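Local coordinates for hydrogenase maturation factor (Thermoanaerobacter tengcongensis, PDB 3VTH), which probably uses carbamoyl phosphate and ATP to carbamoylate the C-terminal cysteine of HypE during maturation of [NiFe]-hydrogenases, at residues 439-442 / 443-447; 577-580 / 581-585. All blocks are in the same frame, centred on the assembly; numbering follows the deposited sequence.

Contact 1: 439-442 / 443-447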
loop_
_atom_site.group_PDB
_atom_site.type_symbol
_atom_site.label_atom_id
_atom_site.label_comp_id
_atom_site.label_asym_id
_atom_site.label_seq_id
_atom_site.Cartn_x
_atom_site.Cartn_y
_atom_site.Cartn_z
ATOM N N TYR A 439 7.330 -3.162 13.979
ATOM C CA TYR A 439 6.473 -1.990 14.127
ATOM C C TYR A 439 7.119 -0.924 15.017
ATOM O O TYR A 439 7.233 0.222 14.617
ATOM C CB TYR A 439 5.149 -2.452 14.719
ATOM C CG TYR A 439 4.140 -1.411 15.110
ATOM C CD1 TYR A 439 3.966 -1.074 16.445
ATOM C CD2 TYR A 439 3.294 -0.835 14.166
ATOM C CE1 TYR A 439 2.982 -0.166 16.841
ATOM C CE2 TYR A 439 2.305 0.085 14.546
ATOM C CZ TYR A 439 2.165 0.417 15.900
ATOM O OH TYR A 439 1.200 1.317 16.326
ATOM N N ILE A 440 7.554 -1.321 16.210
ATOM C CA ILE A 440 8.144 -0.389 17.186
ATOM C C ILE A 440 9.358 0.333 16.637
ATOM O O ILE A 440 9.482 1.545 16.803
ATOM C CB ILE A 440 8.521 -1.091 18.526
ATOM C CG1 ILE A 440 7.262 -1.459 19.296
ATOM C CG2 ILE A 440 9.421 -0.195 19.391
ATOM C CD1 ILE A 440 6.190 -0.410 19.238
ATOM N N GLU A 441 10.232 -0.416 15.968
ATOM C CA GLU A 441 11.453 0.122 15.381
ATOM C C GLU A 441 11.169 1.069 14.206
ATOM O O GLU A 441 11.898 2.042 13.998
ATOM C CB GLU A 441 12.397 -1.008 14.927
ATOM C CG GLU A 441 12.235 -1.452 13.432
ATOM C CD GLU A 441 13.506 -2.060 12.820
ATOM O OE1 GLU A 441 14.573 -2.047 13.487
ATOM O OE2 GLU A 441 13.442 -2.556 11.665
ATOM N N GLN A 442 10.135 0.769 13.423
ATOM C CA GLN A 442 9.760 1.646 12.326
ATOM C C GLN A 442 9.199 2.962 12.842
ATOM O O GLN A 442 9.488 4.018 12.281
ATOM C CB GLN A 442 8.792 0.947 11.362
ATOM C CG GLN A 442 9.485 -0.126 10.513
ATOM C CD GLN A 442 10.758 0.378 9.839
ATOM O OE1 GLN A 442 10.707 1.165 8.891
ATOM N NE2 GLN A 442 11.907 -0.074 10.331
ATOM N N ILE A 443 8.419 2.909 13.918
ATOM C CA ILE A 443 7.944 4.143 14.539
ATOM C C ILE A 443 9.145 5.019 14.949
ATOM O O ILE A 443 9.169 6.209 14.646
ATOM C CB ILE A 443 6.980 3.878 15.722
ATOM C CG1 ILE A 443 5.630 3.372 15.201
ATOM C CG2 ILE A 443 6.753 5.149 16.560
ATOM C CD1 ILE A 443 4.693 2.943 16.308
ATOM N N GLU A 444 10.154 4.422 15.578
ATOM C CA GLU A 444 11.334 5.192 16.013
ATOM C C GLU A 444 12.073 5.771 14.817
ATOM O O GLU A 444 12.505 6.922 14.839
ATOM C CB GLU A 444 12.279 4.347 16.882
ATOM C CG GLU A 444 11.671 3.931 18.231
ATOM C CD GLU A 444 11.210 5.111 19.080
ATOM O OE1 GLU A 444 10.003 5.185 19.397
ATOM O OE2 GLU A 444 12.048 5.974 19.423
ATOM N N ARG A 445 12.173 4.990 13.752
ATOM C CA ARG A 445 12.887 5.440 12.564
ATOM C C ARG A 445 12.199 6.541 11.745
ATOM O O ARG A 445 12.868 7.423 11.181
ATOM C CB ARG A 445 13.257 4.248 11.698
ATOM C CG ARG A 445 14.596 3.691 12.160
ATOM C CD ARG A 445 14.619 2.219 12.115
ATOM N NE ARG A 445 14.421 1.730 10.755
ATOM C CZ ARG A 445 15.088 0.705 10.236
ATOM N NH1 ARG A 445 14.835 0.324 9.002
ATOM N NH2 ARG A 445 16.008 0.063 10.959
ATOM N N TYR A 446 10.877 6.486 11.677
ATOM C CA TYR A 446 10.097 7.539 11.024
ATOM C C TYR A 446 10.165 8.832 11.844
ATOM O O TYR A 446 10.289 9.918 11.280
ATOM C CB TYR A 446 8.644 7.085 10.815
ATOM C CG TYR A 446 8.378 6.367 9.492
ATOM C CD1 TYR A 446 7.527 6.927 8.534
ATOM C CD2 TYR A 446 8.963 5.126 9.211
ATOM C CE1 TYR A 446 7.264 6.280 7.328
ATOM C CE2 TYR A 446 8.704 4.450 8.004
ATOM C CZ TYR A 446 7.846 5.037 7.073
ATOM O OH TYR A 446 7.583 4.389 5.886
ATOM N N LYS A 447 10.092 8.715 13.172
ATOM C CA LYS A 447 10.265 9.890 14.049
ATOM C C LYS A 447 11.612 10.573 13.860
ATOM O O LYS A 447 11.696 11.798 13.844
ATOM C CB LYS A 447 10.087 9.537 15.530
ATOM C CG LYS A 447 8.635 9.179 15.915
ATOM C CD LYS A 447 8.461 9.047 17.436
ATOM C CE LYS A 447 9.287 7.932 18.004
ATOM N NZ LYS A 447 9.102 7.832 19.485
HETATM O O HOH W 1 8.257 3.222 19.165
#

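Contact 2: 577-580 / 581-585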
loop_
_atom_site.group_PDB
_atom_site.type_symbol
_atom_site.label_atom_id
_atom_site.label_comp_id
_atom_site.label_asym_id
_atom_site.label_seq_id
_atom_site.Cartn_x
_atom_site.Cartn_y
_atom_site.Cartn_z
ATOM N N GLU A 577 -20.455 -31.786 17.258
ATOM C CA GLU A 577 -19.998 -30.410 17.110
ATOM C C GLU A 577 -21.160 -29.425 16.920
ATOM O O GLU A 577 -21.148 -28.329 17.493
ATOM C CB GLU A 577 -18.993 -30.291 15.963
ATOM C CG GLU A 577 -18.450 -28.875 15.739
ATOM C CD GLU A 577 -17.368 -28.808 14.667
ATOM O OE1 GLU A 577 -17.186 -29.800 13.919
ATOM O OE2 GLU A 577 -16.695 -27.760 14.576
ATOM N N LEU A 578 -22.162 -29.819 16.134
ATOM C CA LEU A 578 -23.347 -28.985 15.918
ATOM C C LEU A 578 -24.078 -28.683 17.234
ATOM O O LEU A 578 -24.379 -27.528 17.530
ATOM C CB LEU A 578 -24.317 -29.629 14.919
ATOM C CG LEU A 578 -25.645 -28.878 14.724
ATOM C CD1 LEU A 578 -25.405 -27.529 14.024
ATOM C CD2 LEU A 578 -26.652 -29.720 13.948
ATOM N N ASP A 579 -24.361 -29.730 18.002
ATOM C CA ASP A 579 -25.017 -29.607 19.305
ATOM C C ASP A 579 -24.291 -28.587 20.191
ATOM O O ASP A 579 -24.913 -27.711 20.798
ATOM C CB ASP A 579 -25.038 -30.973 19.997
ATOM C CG ASP A 579 -25.881 -30.981 21.268
ATOM O OD1 ASP A 579 -27.111 -30.745 21.172
ATOM O OD2 ASP A 579 -25.315 -31.253 22.357
ATOM N N ILE A 580 -22.970 -28.706 20.244
ATOM C CA ILE A 580 -22.150 -27.859 21.093
ATOM C C ILE A 580 -22.201 -26.406 20.646
ATOM O O ILE A 580 -22.389 -25.493 21.470
ATOM C CB ILE A 580 -20.710 -28.407 21.166
ATOM C CG1 ILE A 580 -20.722 -29.737 21.937
ATOM C CG2 ILE A 580 -19.757 -27.379 21.777
ATOM C CD1 ILE A 580 -19.421 -30.525 21.898
ATOM N N ILE A 581 -22.054 -26.188 19.340
ATOM C CA ILE A 581 -22.107 -24.840 18.785
ATOM C C ILE A 581 -23.443 -24.170 19.130
ATOM O O ILE A 581 -23.459 -23.040 19.614
ATOM C CB ILE A 581 -21.880 -24.832 17.247
ATOM C CG1 ILE A 581 -20.421 -25.164 16.924
ATOM C CG2 ILE A 581 -22.261 -23.464 16.626
ATOM C CD1 ILE A 581 -20.161 -25.514 15.453
ATOM N N LEU A 582 -24.552 -24.861 18.879
ATOM C CA LEU A 582 -25.875 -24.297 19.147
ATOM C C LEU A 582 -26.111 -24.026 20.649
ATOM O O LEU A 582 -26.718 -23.008 21.014
ATOM C CB LEU A 582 -26.990 -25.168 18.566
ATOM C CG LEU A 582 -26.990 -25.374 17.036
ATOM C CD1 LEU A 582 -28.264 -26.086 16.581
ATOM C CD2 LEU A 582 -26.801 -24.054 16.295
ATOM N N LYS A 583 -25.605 -24.914 21.500
ATOM C CA LYS A 583 -25.694 -24.718 22.943
ATOM C C LYS A 583 -24.876 -23.527 23.424
ATOM O O LYS A 583 -25.342 -22.775 24.272
ATOM C CB LYS A 583 -25.315 -25.995 23.703
ATOM C CG LYS A 583 -26.432 -27.014 23.741
ATOM C CD LYS A 583 -25.968 -28.327 24.372
ATOM C CE LYS A 583 -27.119 -29.099 24.973
ATOM N NZ LYS A 583 -27.846 -29.931 23.984
ATOM N N GLN A 584 -23.672 -23.359 22.876
ATOM C CA GLN A 584 -22.808 -22.228 23.194
ATOM C C GLN A 584 -23.469 -20.892 22.839
ATOM O O GLN A 584 -23.461 -19.964 23.643
ATOM C CB GLN A 584 -21.447 -22.354 22.495
ATOM C CG GLN A 584 -20.569 -23.462 23.071
ATOM C CD GLN A 584 -19.221 -23.580 22.397
ATOM O OE1 GLN A 584 -18.951 -22.919 21.392
ATOM N NE2 GLN A 584 -18.359 -24.423 22.953
ATOM N N ILE A 585 -24.044 -20.803 21.638
ATOM C CA ILE A 585 -24.815 -19.621 21.258
ATOM C C ILE A 585 -25.934 -19.342 22.271
ATOM O O ILE A 585 -26.032 -18.230 22.796
ATOM C CB ILE A 585 -25.417 -19.762 19.857
ATOM C CG1 ILE A 585 -24.296 -19.786 18.805
ATOM C CG2 ILE A 585 -26.434 -18.622 19.590
ATOM C CD1 ILE A 585 -24.797 -20.108 17.390
#

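Contact 1: 439-442 / 443-447
Y439 and I443, one turn apart on helix 433-449 of the Kae1-like domain, make the tightly packed side of this contact. The CD1 methyl of I443 lies over one face of the Y439 ring, 3.9 Å from the ring centroid and 25° off its normal, a CH-pi contact displaced toward the CE1-CZ side. With CG anti to the backbone N (chi1 173°), the Y439 ring lies along the next turn, where I443 CD1 reaches its face, while its buried hydroxyl is hydrogen-bonded to the carbonyl of V405. I443 also packs against F413, M415 of strand 414-417 and Y470 of helix 466-473, so this flank of the helix is wedged between sheet and neighbouring helix. One turn on from Q442, Y446 stands roughly perpendicular to the Q442 amide, with its ring edge toward that side chain and its OH hydrogen-bonded to H425 ND1.

The partly exposed flank, formed by E441, R445 and E444, is held more loosely, mostly by charge. E441 and R445 lie side by side, yet E441 OE1 is 3.6 Å from R445 NH2 and well out of the guanidinium plane, so the pairing is electrostatic, without an N-H aimed at the oxygen. At the inner border of this flank the buried Q442 brings NE2 in over one face of the guanidinium, the amide plane steeply inclined to it at 73°; Q442 NE2 is 3.1 Å from R445 NE, both donors, and gives a weak hydrogen bond to E441 OE2 instead. That carboxylate is likely to offset the unfavourable approach of the two N-H groups.

Farther round the same exposed side, E444 takes K447 NZ on the syn side of OE1 at 2.8 Å. A water donates to this same E444 OE1 at 2.6 Å and to the carbonyl oxygen I440 O at 3.1 Å.

Contact 2: 577-580 / 581-585
Successive turns of helix 575-587 meet here through i to i+4 pairs, with D579 and K583 joined by a salt bridge on the exposed side. K583 NZ lies 3.0 Å from D579 OD1, reaching it from the syn side and 21° out of the carboxylate plane, and makes a weak bond to D579 OD2 at 3.3 Å. The lysine chain runs extended past the aspartate and turns only at its last torsion (chi4 84°), which brings the ammonium round to face both oxygens.

The inner side of the helix, in the second subdomain of the Kae1-like region, packs on helix 551-559 and strand 530-542. I581 touches L556 and P542 there, and its CD1 meets the aliphatic part of E577, 3.8 Å from E577 CG. Beyond CG the extended E577 chain reaches the hydroxyl of Y552, to which OE2 is hydrogen-bonded. L578 CD1 is 4.0 Å from L582 CG, a lighter touch.

Q584 runs alongside I580, its amide NE2 3.5 Å from the I580 CG2 methyl and its own CG 3.2 Å from the I580 carbonyl oxygen. With an alanine at this position the I580 CG2 methyl is likely to lose the amide beside it, and the side-chain contact with R553 would probably go too. The backbone bond from Q584 N to I580 O measures 2.9 Å.

In the fold
Contact 1 comes first along the chain, on helix 433-449, and contact 2 follows on helix 575-587; their centres are 45 Å apart and their nearest atoms about 32 Å, with no touch. They fall in different parts of the Kae1-like portion, the HypF Kae1-like domain and the second Kae1-like subdomain, both assigned to the actin-ATPase clan. The helix of contact 1 packs on strand 414-417 of the six-stranded sheet; the side chain of Y439 is about 11 Å from that of the iron ligand D734. Contact 2 lies at the periphery, 40 Å from the chain centre and away from the annotated sites, beside strand 530-542 of the nine-stranded sheet. The two are therefore independent pieces of local helix packing.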